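Local coordinates for protein glycoside hydrolase family 43 (PDB 4QQS) that probably hydrolyses O-glycosyl bonds in plant polysaccharides such as xylan and has alpha-L-arabinofuranosidase activity, at residues K82-Y87 / K111-P116; G94-A99 / V142-E147; A115-R120 / Q161-D166. One frame throughout, in Å; residues are numbered along the deposited sequence. Where two conformers were deposited one is given.

Contact 1 of 3, residues K82-Y87 / K111-P116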
loop_
_atom_site.group_PDB
_atom_site.type_symbol
_atom_site.label_atom_id
_atom_site.label_comp_id
_atom_site.label_asym_id
_atom_site.label_seq_id
_atom_site.Cartn_x
_atom_site.Cartn_y
_atom_site.Cartn_z
ATOM N N LYS A 82 -14.052 1.429 14.859
ATOM C CA LYS A 82 -14.653 1.145 13.558
ATOM C C LYS A 82 -13.578 1.071 12.495
ATOM O O LYS A 82 -12.404 1.247 12.788
ATOM C CB LYS A 82 -15.755 2.137 13.182
ATOM C CG LYS A 82 -15.328 3.527 12.815
ATOM C CD LYS A 82 -16.588 4.324 12.471
ATOM C CE LYS A 82 -16.298 5.689 11.900
ATOM N NZ LYS A 82 -17.546 6.385 11.482
ATOM N N PHE A 83 -13.999 0.769 11.268
ATOM C CA PHE A 83 -13.072 0.624 10.156
ATOM C C PHE A 83 -13.098 1.857 9.286
ATOM O O PHE A 83 -14.162 2.337 8.917
ATOM C CB PHE A 83 -13.401 -0.628 9.342
ATOM C CG PHE A 83 -13.354 -1.878 10.159
ATOM C CD1 PHE A 83 -14.458 -2.293 10.885
ATOM C CD2 PHE A 83 -12.183 -2.604 10.264
ATOM C CE1 PHE A 83 -14.396 -3.421 11.676
ATOM C CE2 PHE A 83 -12.125 -3.740 11.051
ATOM C CZ PHE A 83 -13.231 -4.141 11.751
ATOM N N TYR A 84 -11.917 2.375 8.973
ATOM C CA TYR A 84 -11.761 3.511 8.074
ATOM C C TYR A 84 -10.969 3.070 6.856
ATOM O O TYR A 84 -9.913 2.466 6.984
ATOM C CB TYR A 84 -11.020 4.665 8.743
ATOM C CG TYR A 84 -11.809 5.384 9.803
ATOM C CD1 TYR A 84 -11.828 4.932 11.104
ATOM C CD2 TYR A 84 -12.519 6.538 9.501
ATOM C CE1 TYR A 84 -12.526 5.595 12.080
ATOM C CE2 TYR A 84 -13.235 7.208 10.477
ATOM C CZ TYR A 84 -13.230 6.731 11.767
ATOM O OH TYR A 84 -13.921 7.381 12.765
ATOM N N MET A 85 -11.494 3.399 5.679
ATOM C CA MET A 85 -10.846 3.115 4.416
ATOM C C MET A 85 -10.430 4.413 3.741
ATOM O O MET A 85 -11.237 5.316 3.576
ATOM C CB MET A 85 -11.786 2.370 3.474
ATOM C CG MET A 85 -11.142 2.014 2.130
ATOM S SD MET A 85 -12.248 1.218 0.950
ATOM C CE MET A 85 -12.449 -0.402 1.684
ATOM N N THR A 86 -9.168 4.494 3.349
ATOM C CA THR A 86 -8.728 5.513 2.417
ATOM C C THR A 86 -8.594 4.884 1.044
ATOM O O THR A 86 -8.347 3.683 0.913
ATOM C CB THR A 86 -7.368 6.127 2.827
ATOM O OG1 THR A 86 -6.418 5.083 3.063
ATOM C CG2 THR A 86 -7.501 6.983 4.073
ATOM N N TYR A 87 -8.757 5.706 0.017
ATOM C CA TYR A 87 -8.593 5.267 -1.356
ATOM C C TYR A 87 -8.476 6.503 -2.216
ATOM O O TYR A 87 -8.709 7.618 -1.740
ATOM C CB TYR A 87 -9.770 4.402 -1.816
ATOM C CG TYR A 87 -11.126 5.083 -1.884
ATOM C CD1 TYR A 87 -11.949 5.171 -0.768
ATOM C CD2 TYR A 87 -11.607 5.602 -3.080
ATOM C CE1 TYR A 87 -13.214 5.737 -0.841
ATOM C CE2 TYR A 87 -12.866 6.169 -3.166
ATOM C CZ TYR A 87 -13.665 6.237 -2.045
ATOM O OH TYR A 87 -14.918 6.796 -2.173
ATOM N N LYS A 111 -18.981 3.513 3.620
ATOM C CA LYS A 111 -19.668 4.718 3.184
ATOM C C LYS A 111 -18.734 5.912 3.299
ATOM O O LYS A 111 -18.031 6.081 4.301
ATOM C CB LYS A 111 -20.928 4.966 4.009
ATOM C CG LYS A 111 -20.694 5.352 5.442
ATOM C CD LYS A 111 -22.005 5.648 6.148
ATOM C CE LYS A 111 -21.760 6.166 7.551
ATOM N NZ LYS A 111 -23.022 6.525 8.242
ATOM N N ASN A 112 -18.715 6.749 2.270
ATOM C CA ASN A 112 -17.864 7.928 2.291
ATOM C C ASN A 112 -18.218 8.836 3.448
ATOM O O ASN A 112 -19.392 9.102 3.717
ATOM C CB ASN A 112 -18.004 8.706 0.988
ATOM C CG ASN A 112 -17.407 7.974 -0.185
ATOM O OD1 ASN A 112 -16.461 7.197 -0.030
ATOM N ND2 ASN A 112 -17.946 8.218 -1.375
ATOM N N ILE A 113 -17.185 9.316 4.127
ATOM C CA ILE A 113 -17.349 10.335 5.143
ATOM C C ILE A 113 -16.711 11.673 4.759
ATOM O O ILE A 113 -17.240 12.707 5.142
ATOM C CB ILE A 113 -16.971 9.851 6.561
ATOM C CG1 ILE A 113 -15.492 9.509 6.667
ATOM C CG2 ILE A 113 -17.889 8.671 6.959
ATOM C CD1 ILE A 113 -15.077 9.053 8.059
ATOM N N LYS A 114 -15.636 11.665 3.975
ATOM C CA LYS A 114 -15.111 12.895 3.382
ATOM C C LYS A 114 -14.456 12.514 2.058
ATOM O O LYS A 114 -13.370 11.951 2.019
ATOM C CB LYS A 114 -14.155 13.629 4.326
ATOM C CG LYS A 114 -13.918 15.074 3.932
ATOM C CD LYS A 114 -13.178 15.846 4.996
ATOM C CE LYS A 114 -12.837 17.258 4.561
ATOM N NZ LYS A 114 -12.322 18.020 5.723
ATOM N N ALA A 115 -15.165 12.818 0.980
ATOM C CA ALA A 115 -14.761 12.431 -0.359
ATOM C C ALA A 115 -14.947 13.631 -1.280
ATOM O O ALA A 115 -16.071 13.961 -1.620
ATOM C CB ALA A 115 -15.592 11.247 -0.833
ATOM N N PRO A 116 -13.852 14.303 -1.674
ATOM C CA PRO A 116 -12.453 14.004 -1.345
ATOM C C PRO A 116 -12.086 14.415 0.080
ATOM O O PRO A 116 -12.707 15.309 0.684
ATOM C CB PRO A 116 -11.679 14.850 -2.348
ATOM C CG PRO A 116 -12.542 16.037 -2.569
ATOM C CD PRO A 116 -13.964 15.512 -2.509
HETATM O O HOH W 1 -17.325 6.602 -3.789
#
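Strand 82-90, carrying Tyr84 and Tyr87, and segment 111-116 lie on either side of strand 96-103, with 9.3 Å between the CA atoms of Tyr84 and Ile113, so the two segments meet only through side chains. The two tyrosines leave opposite faces of the sheet and make two separate contacts. On one face, the ring of Tyr84 offers its edge, and its CE2 lies 3.6 Å from Ile113 CD1. Ile113 holds CG1 between the backbone N and the carbonyl carbon (chi1 65°) and then extends, which carries its terminal methyl to the ring; a branched apolar chain with a reaching methyl suits this place, where it also rests on Leu100. The pair spans from an inner strand to the edge strand of a four-stranded antiparallel sheet, one blade of the propeller, and a classic beta bulge sets Ile113 and Lys114 opposite the single residue Leu100 where the chain turns its corner. On the other face, a polar pair replaces the apolar one. The Tyr87 hydroxyl OH donates to Asn112 OD1 over 2.7 Å, meeting the carbonyl oxygen at a C=O...donor angle of 116° and tilted 22° from the amide plane. One water closes the ring of bonds: it donates a hydrogen bond to Tyr87 OH at 2.9 Å and accepts from Asn112 ND2 at 3.0 Å. An asparagine can do both jobs, and together they fix the rotation of its amide. Tyr87's ring is packed by Phe39 and Leu57 of the preceding sheet, while Asn112 leans on Trp66 and its backbone N bonds to Asn64.

Contact 2 of 3, residues G94-A99 / V142-E147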
loop_
_atom_site.group_PDB
_atom_site.type_symbol
_atom_site.label_atom_id
_atom_site.label_comp_id
_atom_site.label_asym_id
_atom_site.label_seq_id
_atom_site.Cartn_x
_atom_site.Cartn_y
_atom_site.Cartn_z
ATOM N N GLY A 94 -11.128 15.844 -13.196
ATOM C CA GLY A 94 -10.006 15.147 -13.794
ATOM C C GLY A 94 -8.820 14.879 -12.882
ATOM O O GLY A 94 -7.880 14.214 -13.295
ATOM N N HIS A 95 -8.841 15.405 -11.663
ATOM C CA HIS A 95 -7.750 15.163 -10.722
ATOM C C HIS A 95 -8.007 13.915 -9.886
ATOM O O HIS A 95 -9.143 13.659 -9.489
ATOM C CB HIS A 95 -7.578 16.358 -9.768
ATOM C CG HIS A 95 -7.297 17.652 -10.458
ATOM N ND1 HIS A 95 -6.150 17.874 -11.189
ATOM C CD2 HIS A 95 -8.007 18.803 -10.511
ATOM C CE1 HIS A 95 -6.171 19.106 -11.668
ATOM N NE2 HIS A 95 -7.289 19.690 -11.272
ATOM N N LEU A 96 -6.960 13.138 -9.639
ATOM C CA LEU A 96 -7.027 12.029 -8.686
ATOM C C LEU A 96 -7.006 12.592 -7.276
ATOM O O LEU A 96 -6.165 13.438 -6.972
ATOM C CB LEU A 96 -5.837 11.090 -8.859
ATOM C CG LEU A 96 -5.721 10.470 -10.253
ATOM C CD1 LEU A 96 -4.407 9.741 -10.393
ATOM C CD2 LEU A 96 -6.891 9.551 -10.542
ATOM N N LYS A 97 -7.906 12.137 -6.411
ATOM C CA LYS A 97 -7.979 12.640 -5.043
ATOM C C LYS A 97 -8.192 11.491 -4.082
ATOM O O LYS A 97 -8.788 10.464 -4.416
ATOM C CB LYS A 97 -9.112 13.661 -4.898
ATOM C CG LYS A 97 -9.062 14.788 -5.926
ATOM C CD LYS A 97 -10.239 15.751 -5.819
ATOM C CE LYS A 97 -10.268 16.678 -7.016
ATOM N NZ LYS A 97 -11.494 17.521 -7.036
ATOM N N ILE A 98 -7.684 11.694 -2.873
ATOM C CA ILE A 98 -7.886 10.764 -1.778
ATOM C C ILE A 98 -9.253 11.013 -1.143
ATOM O O ILE A 98 -9.702 12.164 -1.051
ATOM C CB ILE A 98 -6.723 10.919 -0.794
ATOM C CG1 ILE A 98 -5.466 10.339 -1.450
ATOM C CG2 ILE A 98 -7.001 10.257 0.556
ATOM C CD1 ILE A 98 -4.178 10.869 -0.863
ATOM N N ALA A 99 -9.906 9.923 -0.742
ATOM C CA ALA A 99 -11.181 9.937 -0.049
ATOM C C ALA A 99 -11.092 9.062 1.197
ATOM O O ALA A 99 -10.264 8.150 1.282
ATOM C CB ALA A 99 -12.279 9.418 -0.961
ATOM N N VAL A 142 0.950 10.149 -1.811
ATOM C CA VAL A 142 1.752 10.431 -2.986
ATOM C C VAL A 142 1.186 11.621 -3.750
ATOM O O VAL A 142 0.000 11.658 -4.080
ATOM C CB VAL A 142 1.800 9.210 -3.916
ATOM C CG1 VAL A 142 2.492 9.533 -5.224
ATOM C CG2 VAL A 142 2.516 8.053 -3.208
ATOM N N LYS A 143 2.060 12.588 -4.024
ATOM C CA LYS A 143 1.805 13.656 -4.990
ATOM C C LYS A 143 2.237 13.091 -6.335
ATOM O O LYS A 143 3.412 12.919 -6.595
ATOM C CB LYS A 143 2.595 14.907 -4.595
ATOM C CG LYS A 143 2.252 16.164 -5.374
ATOM C CD LYS A 143 3.071 17.371 -4.876
ATOM C CE LYS A 143 2.545 18.673 -5.441
ATOM N NZ LYS A 143 3.402 19.833 -5.168
ATOM N N ASP A 144 1.234 12.698 -7.128
ATOM C CA ASP A 144 1.444 11.810 -8.259
ATOM C C ASP A 144 2.118 12.474 -9.456
ATOM O O ASP A 144 1.810 13.610 -9.826
ATOM C CB ASP A 144 0.096 11.229 -8.683
ATOM C CG ASP A 144 0.224 10.167 -9.757
ATOM O OD1 ASP A 144 0.690 9.054 -9.441
ATOM O OD2 ASP A 144 -0.162 10.461 -10.910
ATOM N N CYS A 145 3.025 11.723 -10.076
ATOM C CA CYS A 145 3.761 12.143 -11.265
ATOM C C CYS A 145 2.905 12.698 -12.399
ATOM O O CYS A 145 3.402 13.528 -13.154
ATOM C CB CYS A 145 4.592 10.969 -11.782
ATOM S SG CYS A 145 3.634 9.530 -12.231
ATOM N N SER A 146 1.648 12.269 -12.519
ATOM C CA SER A 146 0.798 12.732 -13.607
ATOM C C SER A 146 0.724 14.245 -13.656
ATOM O O SER A 146 0.632 14.795 -14.743
ATOM C CB SER A 146 -0.614 12.148 -13.483
ATOM O OG SER A 146 -1.225 12.490 -12.256
ATOM N N GLU A 147 0.751 14.907 -12.504
ATOM C CA GLU A 147 0.625 16.356 -12.437
ATOM C C GLU A 147 1.725 17.002 -11.606
ATOM O O GLU A 147 1.589 18.137 -11.170
ATOM C CB GLU A 147 -0.747 16.754 -11.878
ATOM C CG GLU A 147 -1.915 16.189 -12.646
ATOM C CD GLU A 147 -3.220 16.843 -12.261
ATOM O OE1 GLU A 147 -4.029 16.244 -11.536
ATOM O OE2 GLU A 147 -3.456 17.986 -12.687
#
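His95 and Glu147 meet edge to edge: ND1 of His95 donates to OE1 of Glu147 over 2.7 Å, almost straight at 172°. The ring and carboxylate planes are only 4° apart, and the proton is received on the syn lone pair of OE1. The same OE1 is also bonded by Ser123 OG, which bonds the backbone N of Leu96 as well. With CG of Glu147 anti to its carbonyl carbon (chi1 -56°) and the chain extended, the carboxylate reaches the imidazole edge. A carboxylate so placed would probably raise the histidine's affinity for a second proton. Beside this pair, Leu96 CD1 comes within 4.3 Å of Asp144 OD2. The contact joins the start of strand 96-103 and the loop before it to the loop after strand 137-143, in the next propeller sheet; the Asp144 side chain lies about 5 Å from that of Glu195, the predicted proton donor. In the second shell, Ser146 OG donates over 2.7 Å to the anti lone pair of Asp144 OD2, while Ser146 N, 3.0 Å from the same Asp144 OD2, comes from above the carboxylate plane in an Asx turn. A short aspartate suits this turn, which shapes the chain leading to Glu147.

Contact 3 of 3, residues A115-R120 / Q161-D166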
loop_
_atom_site.group_PDB
_atom_site.type_symbol
_atom_site.label_atom_id
_atom_site.label_comp_id
_atom_site.label_asym_id
_atom_site.label_seq_id
_atom_site.Cartn_x
_atom_site.Cartn_y
_atom_site.Cartn_z
ATOM N N ALA A 115 -15.165 12.818 0.980
ATOM C CA ALA A 115 -14.761 12.431 -0.359
ATOM C C ALA A 115 -14.947 13.631 -1.280
ATOM O O ALA A 115 -16.071 13.961 -1.620
ATOM C CB ALA A 115 -15.592 11.247 -0.833
ATOM N N PRO A 116 -13.852 14.303 -1.674
ATOM C CA PRO A 116 -12.453 14.004 -1.345
ATOM C C PRO A 116 -12.086 14.415 0.080
ATOM O O PRO A 116 -12.707 15.309 0.684
ATOM C CB PRO A 116 -11.679 14.850 -2.348
ATOM C CG PRO A 116 -12.542 16.037 -2.569
ATOM C CD PRO A 116 -13.964 15.512 -2.509
ATOM N N LEU A 117 -11.044 13.786 0.602
ATOM C CA LEU A 117 -10.549 14.099 1.935
ATOM C C LEU A 117 -9.875 15.477 1.942
ATOM O O LEU A 117 -10.018 16.241 2.907
ATOM C CB LEU A 117 -9.571 13.012 2.371
ATOM C CG LEU A 117 -8.894 13.216 3.722
ATOM C CD1 LEU A 117 -9.901 13.304 4.868
ATOM C CD2 LEU A 117 -7.909 12.090 3.969
ATOM N N PHE A 118 -9.136 15.776 0.879
ATOM C CA PHE A 118 -8.551 17.092 0.665
ATOM C C PHE A 118 -8.445 17.306 -0.835
ATOM O O PHE A 118 -8.535 16.349 -1.611
ATOM C CB PHE A 118 -7.186 17.256 1.366
ATOM C CG PHE A 118 -6.087 16.345 0.857
ATOM C CD1 PHE A 118 -5.940 15.066 1.374
ATOM C CD2 PHE A 118 -5.167 16.774 -0.104
ATOM C CE1 PHE A 118 -4.911 14.228 0.938
ATOM C CE2 PHE A 118 -4.138 15.947 -0.530
ATOM C CZ PHE A 118 -4.023 14.671 -0.009
ATOM N N ASP A 119 -8.277 18.559 -1.247
ATOM C CA ASP A 119 -8.299 18.892 -2.665
ATOM C C ASP A 119 -7.425 20.108 -2.886
ATOM O O ASP A 119 -7.701 21.173 -2.334
ATOM C CB ASP A 119 -9.745 19.159 -3.097
ATOM C CG ASP A 119 -9.916 19.277 -4.594
ATOM O OD1 ASP A 119 -8.906 19.295 -5.336
ATOM O OD2 ASP A 119 -11.092 19.333 -5.029
ATOM N N ARG A 120 -6.365 19.936 -3.672
ATOM C CA ARG A 120 -5.406 21.004 -3.949
ATOM C C ARG A 120 -5.221 21.205 -5.454
ATOM O O ARG A 120 -4.202 21.749 -5.892
ATOM C CB ARG A 120 -4.069 20.704 -3.268
ATOM C CG ARG A 120 -4.193 20.547 -1.779
ATOM C CD ARG A 120 -2.948 19.953 -1.160
ATOM N NE ARG A 120 -3.196 19.657 0.243
ATOM C CZ ARG A 120 -2.443 18.836 0.970
ATOM N NH1 ARG A 120 -1.363 18.268 0.448
ATOM N NH2 ARG A 120 -2.772 18.579 2.224
ATOM N N GLN A 161 1.644 14.168 6.602
ATOM C CA GLN A 161 1.109 15.129 7.556
ATOM C C GLN A 161 0.497 14.404 8.735
ATOM O O GLN A 161 -0.099 13.339 8.603
ATOM C CB GLN A 161 0.041 16.025 6.911
ATOM C CG GLN A 161 0.641 17.029 5.947
ATOM C CD GLN A 161 -0.382 17.833 5.195
ATOM O OE1 GLN A 161 -0.782 17.469 4.083
ATOM N NE2 GLN A 161 -0.812 18.941 5.786
ATOM N N GLU A 162 0.627 15.006 9.905
ATOM C CA GLU A 162 -0.167 14.598 11.053
ATOM C C GLU A 162 -1.624 14.907 10.752
ATOM O O GLU A 162 -1.920 15.906 10.087
ATOM C CB GLU A 162 0.323 15.383 12.261
ATOM C CG GLU A 162 -0.287 14.989 13.577
ATOM C CD GLU A 162 0.306 15.771 14.734
ATOM O OE1 GLU A 162 1.428 16.330 14.586
ATOM O OE2 GLU A 162 -0.349 15.833 15.787
ATOM N N MET A 163 -2.527 14.055 11.227
ATOM C CA MET A 163 -3.954 14.310 11.065
ATOM C C MET A 163 -4.576 14.752 12.363
ATOM O O MET A 163 -4.054 14.499 13.443
ATOM C CB MET A 163 -4.707 13.071 10.590
ATOM C CG MET A 163 -4.048 12.346 9.415
ATOM S SD MET A 163 -5.031 10.991 8.790
ATOM C CE MET A 163 -6.153 11.865 7.719
ATOM N N SER A 164 -5.731 15.392 12.245
ATOM C CA SER A 164 -6.570 15.622 13.395
ATOM C C SER A 164 -7.021 14.271 13.939
ATOM O O SER A 164 -6.996 13.241 13.235
ATOM C CB SER A 164 -7.780 16.462 13.007
ATOM O OG SER A 164 -8.480 15.851 11.936
ATOM N N GLN A 165 -7.478 14.282 15.185
ATOM C CA GLN A 165 -7.917 13.059 15.826
ATOM C C GLN A 165 -9.081 12.400 15.100
ATOM O O GLN A 165 -9.196 11.177 15.131
ATOM C CB GLN A 165 -8.303 13.332 17.286
ATOM C CG GLN A 165 -7.110 13.564 18.201
ATOM C CD GLN A 165 -6.311 12.299 18.433
ATOM O OE1 GLN A 165 -6.866 11.267 18.807
ATOM N NE2 GLN A 165 -5.001 12.363 18.183
ATOM N N ASP A 166 -9.927 13.198 14.449
ATOM C CA ASP A 166 -11.072 12.662 13.715
ATOM C C ASP A 166 -10.759 12.250 12.272
ATOM O O ASP A 166 -11.651 11.801 11.551
ATOM C CB ASP A 166 -12.278 13.617 13.773
ATOM C CG ASP A 166 -12.013 14.999 13.172
ATOM O OD1 ASP A 166 -11.005 15.185 12.464
ATOM O OD2 ASP A 166 -12.864 15.896 13.400
#
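Gln161 OE1 is held by two groups, Arg120 and the hydroxyl of Tyr141. Arg120 NH2 donates to Gln161 OE1 over 2.9 Å at an N-H...acceptor angle of 156°, arriving in the carbonyl plane on a lone pair, while the oxygen is slightly tilted from the guanidinium plane. The two long side chains approach each other head on along their lengths, each extended beyond CG, and their flat groups are turned 47° against each other. Tyr141 OH also bonds Arg120 NH1, which closes a small polar triangle, and the other end of the amide, Gln161 NE2, is bonded to the carbonyl O of Lys171. Glutamine suits this buried place because its amide has both a donor and an acceptor to satisfy. Over one face of the Arg120 guanidinium lies Phe118 CD2, 3.4 Å above the plane and nearer the border of the group than its middle. Away from this polar group, Leu117 CD2 touches Met163 CE at 4.1 Å; the methionine chain is extended to SD and then bends at chi3 (83°), swinging its methyl toward the leucine, and both residues also pack on Ile139. The loop 115-120 thus lies between two propeller sheets, Leu117 pairing through its backbone with Ile98 while Gln161 and Met163 pair with strand 137-143.

Overall arrangement
Following the chain from the N terminus, strand 82-90 opens contact 1, and segment 94-99, at the start of strand 96-103, opens contact 2 before contact 1 closes at 111-116. Contact 3 starts on the end of that segment, sharing Ala115 and Pro116 with contact 1, and contact 2 closes at 142-147 before contact 3 does at 161-166. Contacts 1 and 2 therefore cross, as do 2 and 3, whereas 1 and 3 follow in sequence. Contact 1 stays within one four-stranded sheet; contacts 2 and 3 tie it, or the loop leaving it, to the loop after strand 137-143 and the end of strand 153-162. A 2.7 Å salt bridge from Lys97 NZ to Asp119 OD2 joins contacts 2 and 3.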